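Local coordinates for protein probable chitinase A (Chromobacterium violaceum, PDB 4TX8) that probably hydrolyses chitin as a glycoside hydrolase family 18 endochitinase and carries a carbohydrate-binding module of family 5/12, at residues Val102-His107 and Ala390-Met395; Trp133-Val138 and Lys176-Leu181; Asp213-Asp218 and Pro248-Ser253; Ala238-Lys243 and Asp280-Asp285; Leu286-Val291 and Gln344-Val349. All coordinates share one frame; numbering follows the deposited sequence.

Interaction 1: residues Val102-His107 and Ala390-Met395; sequences VPFAKH and AFRGVM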
# COMPACT_ATOMS: atom_id res chain seq x y z
N VAL A 102 -5.99 -5.56 15.75
CA VAL A 102 -7.01 -6.29 15.01
C VAL A 102 -6.37 -7.51 14.35
O VAL A 102 -5.28 -7.41 13.80
CB VAL A 102 -7.66 -5.40 13.94
CG1 VAL A 102 -8.95 -6.02 13.42
CG2 VAL A 102 -7.93 -4.02 14.51
N PRO A 103 -7.04 -8.67 14.43
CA PRO A 103 -6.48 -9.89 13.83
C PRO A 103 -6.51 -9.87 12.30
O PRO A 103 -7.58 -9.78 11.71
CB PRO A 103 -7.39 -11.00 14.37
CG PRO A 103 -8.07 -10.41 15.57
CD PRO A 103 -8.23 -8.96 15.24
N PHE A 104 -5.34 -9.95 11.67
CA PHE A 104 -5.26 -10.18 10.23
C PHE A 104 -3.98 -10.95 9.92
O PHE A 104 -3.21 -11.24 10.84
CB PHE A 104 -5.36 -8.86 9.44
CG PHE A 104 -4.24 -7.88 9.70
CD1 PHE A 104 -4.17 -7.18 10.89
CD2 PHE A 104 -3.29 -7.63 8.72
CE1 PHE A 104 -3.15 -6.27 11.12
CE2 PHE A 104 -2.27 -6.72 8.93
CZ PHE A 104 -2.20 -6.04 10.14
N ALA A 105 -3.77 -11.30 8.66
CA ALA A 105 -2.69 -12.22 8.27
C ALA A 105 -1.36 -11.88 8.92
O ALA A 105 -0.86 -10.76 8.78
CB ALA A 105 -2.54 -12.25 6.75
N LYS A 106 -0.81 -12.84 9.66
CA LYS A 106 0.45 -12.65 10.39
C LYS A 106 1.54 -12.14 9.46
O LYS A 106 2.25 -11.18 9.78
CB LYS A 106 0.89 -13.96 11.05
CG LYS A 106 2.15 -13.83 11.89
CD LYS A 106 2.59 -15.18 12.44
CE LYS A 106 3.83 -15.05 13.31
NZ LYS A 106 4.37 -16.37 13.74
N HIS A 107 1.66 -12.77 8.30
CA HIS A 107 2.56 -12.30 7.27
C HIS A 107 1.73 -11.89 6.06
O HIS A 107 1.33 -12.73 5.25
CB HIS A 107 3.59 -13.37 6.91
CG HIS A 107 4.39 -13.83 8.09
ND1 HIS A 107 4.51 -15.16 8.44
CD2 HIS A 107 5.08 -13.14 9.03
CE1 HIS A 107 5.25 -15.27 9.52
NE2 HIS A 107 5.61 -14.05 9.90
N ALA A 390 7.57 -12.15 13.78
CA ALA A 390 6.23 -11.60 13.60
C ALA A 390 6.20 -10.36 12.70
O ALA A 390 5.22 -9.62 12.71
CB ALA A 390 5.60 -11.29 14.95
N PHE A 391 7.27 -10.12 11.94
CA PHE A 391 7.29 -9.01 10.98
C PHE A 391 6.07 -9.12 10.06
O PHE A 391 5.80 -10.18 9.51
CB PHE A 391 8.58 -9.01 10.17
CG PHE A 391 8.72 -7.83 9.25
CD1 PHE A 391 9.12 -6.60 9.74
CD2 PHE A 391 8.43 -7.94 7.90
CE1 PHE A 391 9.24 -5.50 8.90
CE2 PHE A 391 8.55 -6.85 7.05
CZ PHE A 391 8.95 -5.63 7.55
N ARG A 392 5.33 -8.02 9.91
CA ARG A 392 4.01 -8.07 9.29
C ARG A 392 4.04 -8.38 7.79
O ARG A 392 3.21 -9.15 7.31
CB ARG A 392 3.25 -6.76 9.53
CG ARG A 392 1.81 -6.78 9.03
CD ARG A 392 0.98 -7.87 9.71
NE ARG A 392 0.67 -7.54 11.10
CZ ARG A 392 -0.24 -8.17 11.84
NH1 ARG A 392 -0.94 -9.16 11.33
NH2 ARG A 392 -0.44 -7.80 13.10
N GLY A 393 4.97 -7.78 7.05
CA GLY A 393 5.13 -8.17 5.66
C GLY A 393 5.37 -7.08 4.62
O GLY A 393 6.27 -6.25 4.76
N VAL A 394 4.56 -7.11 3.56
CA VAL A 394 4.81 -6.33 2.36
C VAL A 394 3.58 -5.57 1.88
O VAL A 394 2.47 -6.11 1.83
CB VAL A 394 5.31 -7.24 1.20
CG1 VAL A 394 5.58 -6.43 -0.06
CG2 VAL A 394 6.56 -8.01 1.62
N MET A 395 3.77 -4.29 1.53
CA MET A 395 2.74 -3.51 0.85
C MET A 395 3.19 -3.17 -0.56
O MET A 395 4.39 -2.96 -0.80
CB MET A 395 2.42 -2.23 1.63
CG MET A 395 1.44 -1.27 0.93
SD MET A 395 2.22 -0.16 -0.28
CE MET A 395 2.57 1.28 0.74
O HOH W 1 -3.04 -9.63 13.71
O HOH W 2 2.52 -10.21 12.30
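H107 and R392 bring the two backbones closest, CA to CA 4.9 Å, where the loop before strand 108-114 passes the start of strand 393-397. R392 carries the contact. Its chain is bent at chi2 (60°) and chi3 (72°), and the guanidinium comes to lie flat over one face of the F104 ring. The two centres are 3.8 Å apart and the planes differ by 9°, a stacked cation-pi pair. F104 CZ sits over the centre of the guanidinium, 3.4 Å from R392 CZ. At the guanidinium edge, R392 NH1 donates to A105 O at 3.0 Å. The donor stands above the carbonyl plane of A105. The same NH1 and F104 N both donate to water 1. Water 2 lies over the opposite face of the guanidinium and donates to K106 O (2.7 Å) and A390 O (2.8 Å), tying the backbones together. H107 turns its ring edge to F391, with CD2 3.1 Å from F391 O. Its NE2 is bonded to P389 O. R392 NE is bonded to the backbone O of D343, which helps fix the turn of the guanidinium. The F391 side chain packs on helices 313-325 and 363-375. The F104 ring meets Y251 edge-to-face. Strand 393-397 then runs between strands 108-114 and 345-350.

Interaction 2: residues Trp133-Val138 and Lys176-Leu181; sequences WDVIVV and KVVLSL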
# COMPACT_ATOMS: atom_id res chain seq x y z
N TRP A 133 -3.83 -11.71 -1.93
CA TRP A 133 -3.88 -10.46 -1.18
C TRP A 133 -4.56 -10.65 0.18
O TRP A 133 -5.63 -11.25 0.26
CB TRP A 133 -4.62 -9.39 -1.99
CG TRP A 133 -3.98 -9.13 -3.32
CD1 TRP A 133 -4.36 -9.65 -4.53
CD2 TRP A 133 -2.84 -8.31 -3.58
NE1 TRP A 133 -3.53 -9.19 -5.53
CE2 TRP A 133 -2.59 -8.37 -4.97
CE3 TRP A 133 -2.01 -7.53 -2.78
CZ2 TRP A 133 -1.54 -7.67 -5.57
CZ3 TRP A 133 -0.96 -6.84 -3.38
CH2 TRP A 133 -0.74 -6.91 -4.76
N ASP A 134 -3.93 -10.15 1.24
CA ASP A 134 -4.45 -10.30 2.59
C ASP A 134 -5.16 -9.05 3.07
O ASP A 134 -6.10 -9.12 3.86
CB ASP A 134 -3.33 -10.66 3.56
CG ASP A 134 -2.67 -11.98 3.21
OD1 ASP A 134 -3.38 -13.00 3.16
OD2 ASP A 134 -1.44 -11.98 2.97
N VAL A 135 -4.69 -7.89 2.61
CA VAL A 135 -5.36 -6.63 2.91
C VAL A 135 -5.60 -5.88 1.61
O VAL A 135 -4.66 -5.59 0.87
CB VAL A 135 -4.56 -5.75 3.89
CG1 VAL A 135 -5.32 -4.48 4.20
CG2 VAL A 135 -4.26 -6.51 5.18
N ILE A 136 -6.86 -5.60 1.33
CA ILE A 136 -7.24 -4.89 0.12
C ILE A 136 -7.55 -3.44 0.46
O ILE A 136 -8.54 -3.15 1.14
CB ILE A 136 -8.46 -5.54 -0.56
CG1 ILE A 136 -8.18 -7.02 -0.82
CG2 ILE A 136 -8.80 -4.82 -1.84
CD1 ILE A 136 -9.42 -7.83 -1.16
N VAL A 137 -6.71 -2.52 -0.00
CA VAL A 137 -6.86 -1.11 0.33
C VAL A 137 -7.51 -0.33 -0.80
O VAL A 137 -6.90 -0.12 -1.85
CB VAL A 137 -5.51 -0.46 0.67
CG1 VAL A 137 -5.74 0.95 1.20
CG2 VAL A 137 -4.75 -1.30 1.69
N VAL A 138 -8.75 0.10 -0.57
CA VAL A 138 -9.51 0.81 -1.59
C VAL A 138 -9.01 2.25 -1.76
O VAL A 138 -9.01 3.04 -0.82
CB VAL A 138 -11.01 0.82 -1.24
CG1 VAL A 138 -11.78 1.70 -2.21
CG2 VAL A 138 -11.56 -0.60 -1.24
N LYS A 176 -8.85 -8.24 4.91
CA LYS A 176 -9.31 -6.95 5.39
C LYS A 176 -9.53 -6.03 4.19
O LYS A 176 -8.77 -6.07 3.23
CB LYS A 176 -8.31 -6.32 6.36
CG LYS A 176 -8.12 -7.11 7.65
CD LYS A 176 -9.42 -7.17 8.44
CE LYS A 176 -9.28 -8.06 9.66
NZ LYS A 176 -10.58 -8.23 10.37
N VAL A 177 -10.58 -5.22 4.26
CA VAL A 177 -10.85 -4.24 3.21
C VAL A 177 -10.93 -2.86 3.84
O VAL A 177 -11.85 -2.56 4.60
CB VAL A 177 -12.16 -4.54 2.47
CG1 VAL A 177 -12.36 -3.55 1.33
CG2 VAL A 177 -12.16 -5.97 1.94
N VAL A 178 -9.95 -2.01 3.54
CA VAL A 178 -9.87 -0.72 4.21
C VAL A 178 -9.93 0.42 3.19
O VAL A 178 -9.58 0.25 2.02
CB VAL A 178 -8.59 -0.62 5.09
CG1 VAL A 178 -7.97 -2.00 5.28
CG2 VAL A 178 -7.58 0.34 4.51
N LEU A 179 -10.39 1.58 3.65
CA LEU A 179 -10.54 2.75 2.79
C LEU A 179 -9.34 3.67 2.94
O LEU A 179 -9.01 4.09 4.05
CB LEU A 179 -11.83 3.50 3.14
CG LEU A 179 -12.11 4.76 2.33
CD1 LEU A 179 -12.19 4.42 0.85
CD2 LEU A 179 -13.39 5.44 2.80
N SER A 180 -8.67 3.99 1.84
CA SER A 180 -7.50 4.85 1.91
C SER A 180 -7.83 6.32 1.68
O SER A 180 -8.61 6.68 0.80
CB SER A 180 -6.44 4.42 0.89
OG SER A 180 -5.29 5.24 1.00
N LEU A 181 -7.21 7.17 2.50
CA LEU A 181 -7.27 8.61 2.31
C LEU A 181 -6.05 9.04 1.52
O LEU A 181 -4.92 8.92 2.01
CB LEU A 181 -7.33 9.33 3.65
CG LEU A 181 -8.67 9.55 4.36
CD1 LEU A 181 -9.63 8.39 4.15
CD2 LEU A 181 -8.42 9.77 5.84
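V135 to V138 pair with K176 to L179 as parallel strands, in register residue for residue, with the short strand axes at 33°. Five backbone hydrogen bonds hold them. I136 N to K176 O and V138 N to V178 O are the shortest, both 2.7 Å. The tight part is the face with V135, V137, V178 and S180. V178 sends its CG1 to V135 CG1 (3.8 Å) and its CG2 to V137 CG1 (3.8 Å), so its two branches touch a valine each. V137 CG1, anti to the backbone N (chi1 -172°), also reaches S180 CB at 3.6 Å. S180 OG is bonded to D216 OD2 on the next strand. The face with I136, V138, V177 and L179 is buried too, but its side chains stand further apart, with V138 CG1 4.1 Å from L179 CD1. The end at D134 and K176 is looser and partly exposed. There K176 N bonds to D134 O at 3.1 Å, while the lysine chain leads away from the contact. D134 OD2 turns to L109 N on strand 108-114. Parallel neighbours with helix 160-171 between them in the chain are typical of the beta/alpha (TIM) barrel of family 18 chitinases.

Interaction 3: residues Asp213-Asp218 and Pro248-Ser253; sequences DGIDLD and PNFYLS. With CA (calcium ion), chain D.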
# COMPACT_ATOMS: atom_id res chain seq x y z
N ASP A 213 -13.17 -2.19 7.08
CA ASP A 213 -12.62 -2.57 8.37
C ASP A 213 -11.93 -1.39 9.07
O ASP A 213 -11.71 -1.42 10.28
CB ASP A 213 -11.62 -3.72 8.22
CG ASP A 213 -12.28 -5.01 7.81
OD1 ASP A 213 -12.94 -5.63 8.68
OD2 ASP A 213 -12.14 -5.41 6.64
N GLY A 214 -11.60 -0.36 8.30
CA GLY A 214 -10.89 0.78 8.84
C GLY A 214 -10.32 1.64 7.74
O GLY A 214 -10.80 1.61 6.62
N ILE A 215 -9.28 2.41 8.07
CA ILE A 215 -8.73 3.36 7.11
C ILE A 215 -7.22 3.25 6.94
O ILE A 215 -6.51 2.73 7.80
CB ILE A 215 -9.06 4.81 7.50
CG1 ILE A 215 -8.32 5.21 8.78
CG2 ILE A 215 -10.57 5.01 7.64
CD1 ILE A 215 -8.55 6.65 9.20
N ASP A 216 -6.75 3.74 5.80
CA ASP A 216 -5.33 3.84 5.49
C ASP A 216 -4.99 5.30 5.24
O ASP A 216 -5.70 6.00 4.51
CB ASP A 216 -4.98 2.99 4.26
CG ASP A 216 -3.54 3.18 3.81
OD1 ASP A 216 -2.63 2.73 4.53
OD2 ASP A 216 -3.32 3.78 2.74
N LEU A 217 -3.90 5.78 5.84
CA LEU A 217 -3.49 7.16 5.63
C LEU A 217 -2.40 7.26 4.56
O LEU A 217 -1.25 6.89 4.79
CB LEU A 217 -3.01 7.78 6.94
CG LEU A 217 -3.98 7.68 8.11
CD1 LEU A 217 -3.38 8.32 9.35
CD2 LEU A 217 -5.33 8.31 7.77
N ASP A 218 -2.78 7.76 3.39
CA ASP A 218 -1.85 7.96 2.28
C ASP A 218 -2.01 9.39 1.79
O ASP A 218 -2.09 9.64 0.59
CB ASP A 218 -2.13 6.95 1.17
CG ASP A 218 -1.08 6.96 0.07
OD1 ASP A 218 0.04 7.45 0.32
OD2 ASP A 218 -1.38 6.48 -1.04
N PRO A 248 -13.05 -1.60 18.76
CA PRO A 248 -11.72 -2.23 18.71
C PRO A 248 -11.43 -3.07 17.46
O PRO A 248 -10.29 -3.54 17.32
CB PRO A 248 -11.70 -3.11 19.97
CG PRO A 248 -13.14 -3.31 20.34
CD PRO A 248 -13.84 -2.06 19.91
N ASN A 249 -12.40 -3.27 16.57
CA ASN A 249 -12.11 -3.93 15.30
C ASN A 249 -11.49 -2.98 14.28
O ASN A 249 -11.07 -3.39 13.21
CB ASN A 249 -13.38 -4.54 14.69
CG ASN A 249 -13.92 -5.71 15.50
OD1 ASN A 249 -13.19 -6.34 16.27
ND2 ASN A 249 -15.20 -6.00 15.32
N PHE A 250 -11.44 -1.70 14.64
CA PHE A 250 -10.95 -0.66 13.74
C PHE A 250 -9.52 -0.92 13.25
O PHE A 250 -8.59 -1.00 14.04
CB PHE A 250 -11.01 0.70 14.43
CG PHE A 250 -10.69 1.86 13.54
CD1 PHE A 250 -11.62 2.32 12.62
CD2 PHE A 250 -9.46 2.51 13.62
CE1 PHE A 250 -11.33 3.40 11.79
CE2 PHE A 250 -9.18 3.58 12.80
CZ PHE A 250 -10.11 4.03 11.88
N TYR A 251 -9.38 -1.06 11.93
CA TYR A 251 -8.08 -1.25 11.30
C TYR A 251 -7.47 0.10 10.96
O TYR A 251 -8.15 0.97 10.42
CB TYR A 251 -8.23 -2.13 10.05
CG TYR A 251 -6.95 -2.42 9.28
CD1 TYR A 251 -6.43 -1.50 8.38
CD2 TYR A 251 -6.30 -3.65 9.42
CE1 TYR A 251 -5.28 -1.78 7.66
CE2 TYR A 251 -5.15 -3.93 8.69
CZ TYR A 251 -4.64 -2.99 7.81
OH TYR A 251 -3.50 -3.26 7.09
N LEU A 252 -6.20 0.28 11.28
CA LEU A 252 -5.51 1.53 10.97
C LEU A 252 -4.15 1.27 10.35
O LEU A 252 -3.28 0.65 10.97
CB LEU A 252 -5.35 2.39 12.23
CG LEU A 252 -4.50 3.65 12.06
CD1 LEU A 252 -5.12 4.61 11.04
CD2 LEU A 252 -4.28 4.35 13.39
N SER A 253 -3.95 1.74 9.12
CA SER A 253 -2.65 1.65 8.49
C SER A 253 -2.17 3.02 8.02
O SER A 253 -2.96 3.94 7.83
CB SER A 253 -2.67 0.67 7.32
OG SER A 253 -3.53 1.12 6.29
CA CA D . 1.98 8.35 1.33
O HOH W 3 -11.43 -5.30 11.45
O HOH W 4 2.21 9.56 -0.89
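D213, I215 and D216 lie in the DxxDxDxE signature of family 18, on a barrel strand that pairs in parallel with Y251 to S253. Helix 230-246 links the two strands as a beta-alpha-beta unit. The backbone ladder runs from Y251 N to D213 O (2.9 Å) through to L217 N to S253 O (2.9 Å). G214 has no side chain, and its CA comes 3.2 Å from Y251 O. On the face toward helix 230-246, I215 CG1 touches F250 CZ (3.8 Å) and L252 CD1 (4.0 Å). I215 and L252 lie side by side, while F250 comes in obliquely. On the other face S253 OG donates to D216 OD1 at 2.5 Å, a short bond to the anti lone pair. The serine OG sits between its backbone N and carbonyl carbon (chi1 64°), which turns it to the aspartate. D216 OD2 is bonded to S180 OG and Y112 OH. Further along, D218 OD1 binds the calcium ion at 2.4 Å, and E220, A255 and water 4 are also ligands. With three hydroxyls on its two oxygens, the D216 carboxylate has little freedom to rotate inside the barrel, close to the metal site.

Interaction 4: residues Ala238-Lys243 and Asp280-Asp285; sequences AVKQLK and DGLRDD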
# COMPACT_ATOMS: atom_id res chain seq x y z
N ALA A 238 -8.41 13.08 15.51
CA ALA A 238 -9.50 12.68 14.62
C ALA A 238 -9.60 11.16 14.50
O ALA A 238 -10.69 10.59 14.58
CB ALA A 238 -9.32 13.31 13.25
N VAL A 239 -8.46 10.50 14.31
CA VAL A 239 -8.45 9.05 14.15
C VAL A 239 -8.88 8.37 15.45
O VAL A 239 -9.65 7.41 15.43
CB VAL A 239 -7.06 8.54 13.71
CG1 VAL A 239 -7.03 7.03 13.68
CG2 VAL A 239 -6.71 9.11 12.34
N LYS A 240 -8.40 8.88 16.58
CA LYS A 240 -8.80 8.36 17.89
C LYS A 240 -10.30 8.47 18.13
O LYS A 240 -10.92 7.54 18.65
CB LYS A 240 -8.05 9.10 19.00
CG LYS A 240 -6.58 8.73 19.12
CD LYS A 240 -5.86 9.71 20.03
CE LYS A 240 -5.35 9.05 21.30
NZ LYS A 240 -4.17 8.19 21.05
N GLN A 241 -10.89 9.60 17.75
CA GLN A 241 -12.32 9.82 17.92
C GLN A 241 -13.13 8.91 17.01
O GLN A 241 -14.16 8.37 17.40
CB GLN A 241 -12.69 11.29 17.65
CG GLN A 241 -12.22 12.26 18.72
CD GLN A 241 -12.56 13.70 18.39
OE1 GLN A 241 -11.69 14.57 18.35
NE2 GLN A 241 -13.84 13.97 18.16
N LEU A 242 -12.64 8.75 15.78
CA LEU A 242 -13.28 7.87 14.81
C LEU A 242 -13.27 6.43 15.30
O LEU A 242 -14.30 5.75 15.26
CB LEU A 242 -12.57 7.97 13.45
CG LEU A 242 -13.04 6.97 12.39
CD1 LEU A 242 -14.54 7.12 12.14
CD2 LEU A 242 -12.26 7.15 11.09
N LYS A 243 -12.12 5.96 15.78
CA LYS A 243 -12.01 4.59 16.26
C LYS A 243 -12.90 4.35 17.48
O LYS A 243 -13.49 3.28 17.63
CB LYS A 243 -10.56 4.23 16.60
CG LYS A 243 -10.44 2.92 17.37
CD LYS A 243 -9.01 2.51 17.60
CE LYS A 243 -8.94 1.18 18.33
NZ LYS A 243 -7.57 0.60 18.26
N ASP A 280 3.59 8.24 16.70
CA ASP A 280 3.75 8.12 18.14
C ASP A 280 2.41 8.26 18.86
O ASP A 280 2.09 7.49 19.76
CB ASP A 280 4.74 9.16 18.67
CG ASP A 280 4.97 9.04 20.16
OD1 ASP A 280 5.15 7.91 20.65
OD2 ASP A 280 4.98 10.09 20.84
N GLY A 281 1.61 9.24 18.44
CA GLY A 281 0.31 9.48 19.03
C GLY A 281 -0.69 8.36 18.80
O GLY A 281 -1.62 8.20 19.58
N LEU A 282 -0.51 7.60 17.73
CA LEU A 282 -1.46 6.55 17.37
C LEU A 282 -0.88 5.14 17.50
O LEU A 282 -1.47 4.18 17.00
CB LEU A 282 -1.96 6.76 15.94
CG LEU A 282 -2.85 7.98 15.71
CD1 LEU A 282 -3.06 8.23 14.23
CD2 LEU A 282 -4.19 7.79 16.41
N ARG A 283 0.27 5.01 18.16
CA ARG A 283 0.99 3.73 18.18
C ARG A 283 0.17 2.60 18.80
O ARG A 283 0.31 1.44 18.39
CB ARG A 283 2.33 3.88 18.91
CG ARG A 283 2.25 4.16 20.40
CD ARG A 283 3.62 4.07 21.05
NE ARG A 283 4.60 4.95 20.41
CZ ARG A 283 5.68 4.53 19.76
NH1 ARG A 283 5.94 3.24 19.66
NH2 ARG A 283 6.51 5.41 19.21
N ASP A 284 -0.68 2.91 19.77
CA ASP A 284 -1.51 1.89 20.40
C ASP A 284 -2.60 1.41 19.46
O ASP A 284 -3.15 0.32 19.63
CB ASP A 284 -2.14 2.43 21.69
CG ASP A 284 -1.11 2.69 22.78
OD1 ASP A 284 -0.09 1.99 22.82
OD2 ASP A 284 -1.34 3.62 23.59
N ASP A 285 -2.91 2.22 18.45
CA ASP A 285 -4.01 1.92 17.53
C ASP A 285 -3.53 1.44 16.17
O ASP A 285 -4.31 0.92 15.38
CB ASP A 285 -4.90 3.15 17.37
CG ASP A 285 -5.52 3.59 18.67
OD1 ASP A 285 -6.13 2.74 19.35
OD2 ASP A 285 -5.40 4.78 19.03
O HOH W 5 -6.97 0.65 15.50
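The D285 carboxylate meets K243 at one oxygen and K240 near the other. K243 NZ forms a salt bridge to D285 OD1 at 2.8 Å, on the anti side and 27° out of the carboxylate plane. K240 NZ stays 4.1 Å from D285 OD2, too far for a salt bridge. The other flat group, the R283 guanidinium, has D280 OD1 at its edge and in its plane. R283 grips that one oxygen side-on, through NE (3.0 Å) and NH2. K243 is extended beyond CG, so it spans the gap straight. Water 5 accepts from K243 NZ and lies within bonding distance of D285 O. K240 is bent instead, and chi4 of 74° turns its NZ to G281 O at 2.9 Å, nearly in line with the carbonyl. G281 lies near the C-terminal end of helix 276-281, so the lysine charge would probably be favourable there. In the apolar part, L282 CD2 packs on K240 CG (3.7 Å) and V239 CB (4.0 Å). L282 and V239 cross at about a right angle and both also touch L252 of strand 251-254. Here barrel helix 230-246 is fastened to the loop before strand 288-292, in the outer layer of a TIM barrel.

Interaction 5: residues Leu286-Val291 and Gln344-Val349; sequences LSVIHV and QVAFGV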
# COMPACT_ATOMS: atom_id res chain seq x y z
N LEU A 286 -2.24 1.63 15.90
CA LEU A 286 -1.68 1.32 14.59
C LEU A 286 -1.64 -0.18 14.31
O LEU A 286 -0.97 -0.94 15.02
CB LEU A 286 -0.27 1.91 14.48
CG LEU A 286 0.52 1.65 13.19
CD1 LEU A 286 -0.20 2.24 11.98
CD2 LEU A 286 1.92 2.22 13.32
N SER A 287 -2.35 -0.62 13.27
CA SER A 287 -2.33 -2.02 12.86
C SER A 287 -1.04 -2.34 12.11
O SER A 287 -0.36 -3.33 12.41
CB SER A 287 -3.54 -2.37 11.99
OG SER A 287 -4.75 -1.93 12.59
N VAL A 288 -0.71 -1.51 11.12
CA VAL A 288 0.55 -1.66 10.40
C VAL A 288 0.95 -0.35 9.72
O VAL A 288 0.12 0.35 9.16
CB VAL A 288 0.48 -2.80 9.34
CG1 VAL A 288 -0.64 -2.55 8.34
CG2 VAL A 288 1.82 -2.95 8.62
N ILE A 289 2.23 -0.01 9.81
CA ILE A 289 2.75 1.07 8.98
C ILE A 289 3.65 0.46 7.91
O ILE A 289 4.56 -0.31 8.21
CB ILE A 289 3.53 2.13 9.79
CG1 ILE A 289 4.16 3.15 8.83
CG2 ILE A 289 4.59 1.49 10.68
CD1 ILE A 289 4.81 4.32 9.53
N HIS A 290 3.35 0.77 6.66
CA HIS A 290 4.19 0.34 5.55
C HIS A 290 4.69 1.55 4.79
O HIS A 290 4.01 2.07 3.90
CB HIS A 290 3.44 -0.63 4.63
CG HIS A 290 1.97 -0.37 4.54
ND1 HIS A 290 1.45 0.84 4.11
CD2 HIS A 290 0.91 -1.16 4.81
CE1 HIS A 290 0.13 0.77 4.13
NE2 HIS A 290 -0.22 -0.43 4.54
N VAL A 291 5.88 2.01 5.17
CA VAL A 291 6.50 3.17 4.56
C VAL A 291 6.74 2.90 3.07
O VAL A 291 7.07 1.79 2.67
CB VAL A 291 7.82 3.52 5.28
CG1 VAL A 291 8.73 4.38 4.41
CG2 VAL A 291 7.52 4.23 6.60
N GLN A 344 3.63 -4.54 13.65
CA GLN A 344 3.09 -3.24 13.23
C GLN A 344 3.85 -2.66 12.05
O GLN A 344 3.56 -1.55 11.60
CB GLN A 344 3.14 -2.24 14.38
CG GLN A 344 2.19 -2.51 15.52
CD GLN A 344 2.34 -1.49 16.63
OE1 GLN A 344 3.35 -1.46 17.32
NE2 GLN A 344 1.34 -0.63 16.78
N VAL A 345 4.84 -3.40 11.55
CA VAL A 345 5.72 -2.85 10.53
C VAL A 345 5.78 -3.72 9.28
O VAL A 345 5.94 -4.95 9.35
CB VAL A 345 7.15 -2.66 11.08
CG1 VAL A 345 8.06 -2.04 10.03
CG2 VAL A 345 7.13 -1.80 12.34
N ALA A 346 5.64 -3.08 8.13
CA ALA A 346 5.80 -3.72 6.83
C ALA A 346 6.55 -2.75 5.93
O ALA A 346 6.74 -1.59 6.30
CB ALA A 346 4.45 -4.09 6.24
N PHE A 347 6.98 -3.19 4.75
CA PHE A 347 7.60 -2.25 3.82
C PHE A 347 6.84 -2.15 2.50
O PHE A 347 6.34 -3.15 1.98
CB PHE A 347 9.08 -2.60 3.58
CG PHE A 347 9.34 -4.01 3.12
CD1 PHE A 347 9.16 -4.37 1.79
CD2 PHE A 347 9.83 -4.96 4.00
CE1 PHE A 347 9.43 -5.66 1.36
CE2 PHE A 347 10.11 -6.25 3.58
CZ PHE A 347 9.90 -6.61 2.26
N GLY A 348 6.76 -0.93 1.98
CA GLY A 348 6.04 -0.66 0.74
C GLY A 348 6.95 -0.48 -0.46
O GLY A 348 7.93 0.28 -0.41
N VAL A 349 6.63 -1.17 -1.54
CA VAL A 349 7.43 -1.17 -2.76
C VAL A 349 6.52 -1.03 -3.99
O VAL A 349 5.32 -1.24 -3.89
CB VAL A 349 8.27 -2.46 -2.88
CG1 VAL A 349 9.32 -2.53 -1.77
CG2 VAL A 349 7.35 -3.67 -2.82
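Q344 and L286 make the straightest polar link: Q344 NE2 donates to L286 O at 2.9 Å with an angle of 176° at the hydrogen. The acceptor lies in the plane of the glutamine amide. R283 O takes a further bond from NE2, and OE1 accepts from R341 N, so the amide is held at both ends and its rotation is fixed. The segments are parallel neighbours in the TIM barrel, strand 288-292 beside strand 345-350. I289 N donates to Q344 O at 2.7 Å, and I289 O accepts from A346 N. The ladder then widens, with V291 N 3.9 Å from A346 O. It closes again where G348 N meets V291 O at 2.8 Å, a more bent bond. The side chains of V288, A346 and H290 form the inner packing. A346 CB touches V288 CG2 (3.7 Å) and H290 CB (3.9 Å). V288 CG2 is anti to the backbone N and faces the alanine, while the H290 side chain touches A255, a residue of the calcium site. On the other face F347 reaches helices 313-325 and 363-375, and V345 meets I324. I289 CG2 also presses on the opposite backbone, 3.3 Å from Q344 O.

Interactions 2, 3 and 5 are buried strand pairs of one barrel sheet. Interaction 1 is partly buried and joins the loop before strand 108-114 to strand 393-397, which runs beside strand 345-350 of interaction 5. Interaction 4 lies outermost, its centre about 19 Å from the centre of the chain, and packs against L252 of interaction 3. The strand pairs rely on backbone bonds and aliphatic contacts, joined by a phenylalanine and a hydroxyl-to-carboxylate bond in interaction 3. The two partly buried contacts use charged side chains: a buried arginine stacked on a ring in interaction 1, one lysine salt bridge and one lysine-to-carbonyl bond in interaction 4. The loop of interaction 4 leads into the strand of interaction 5.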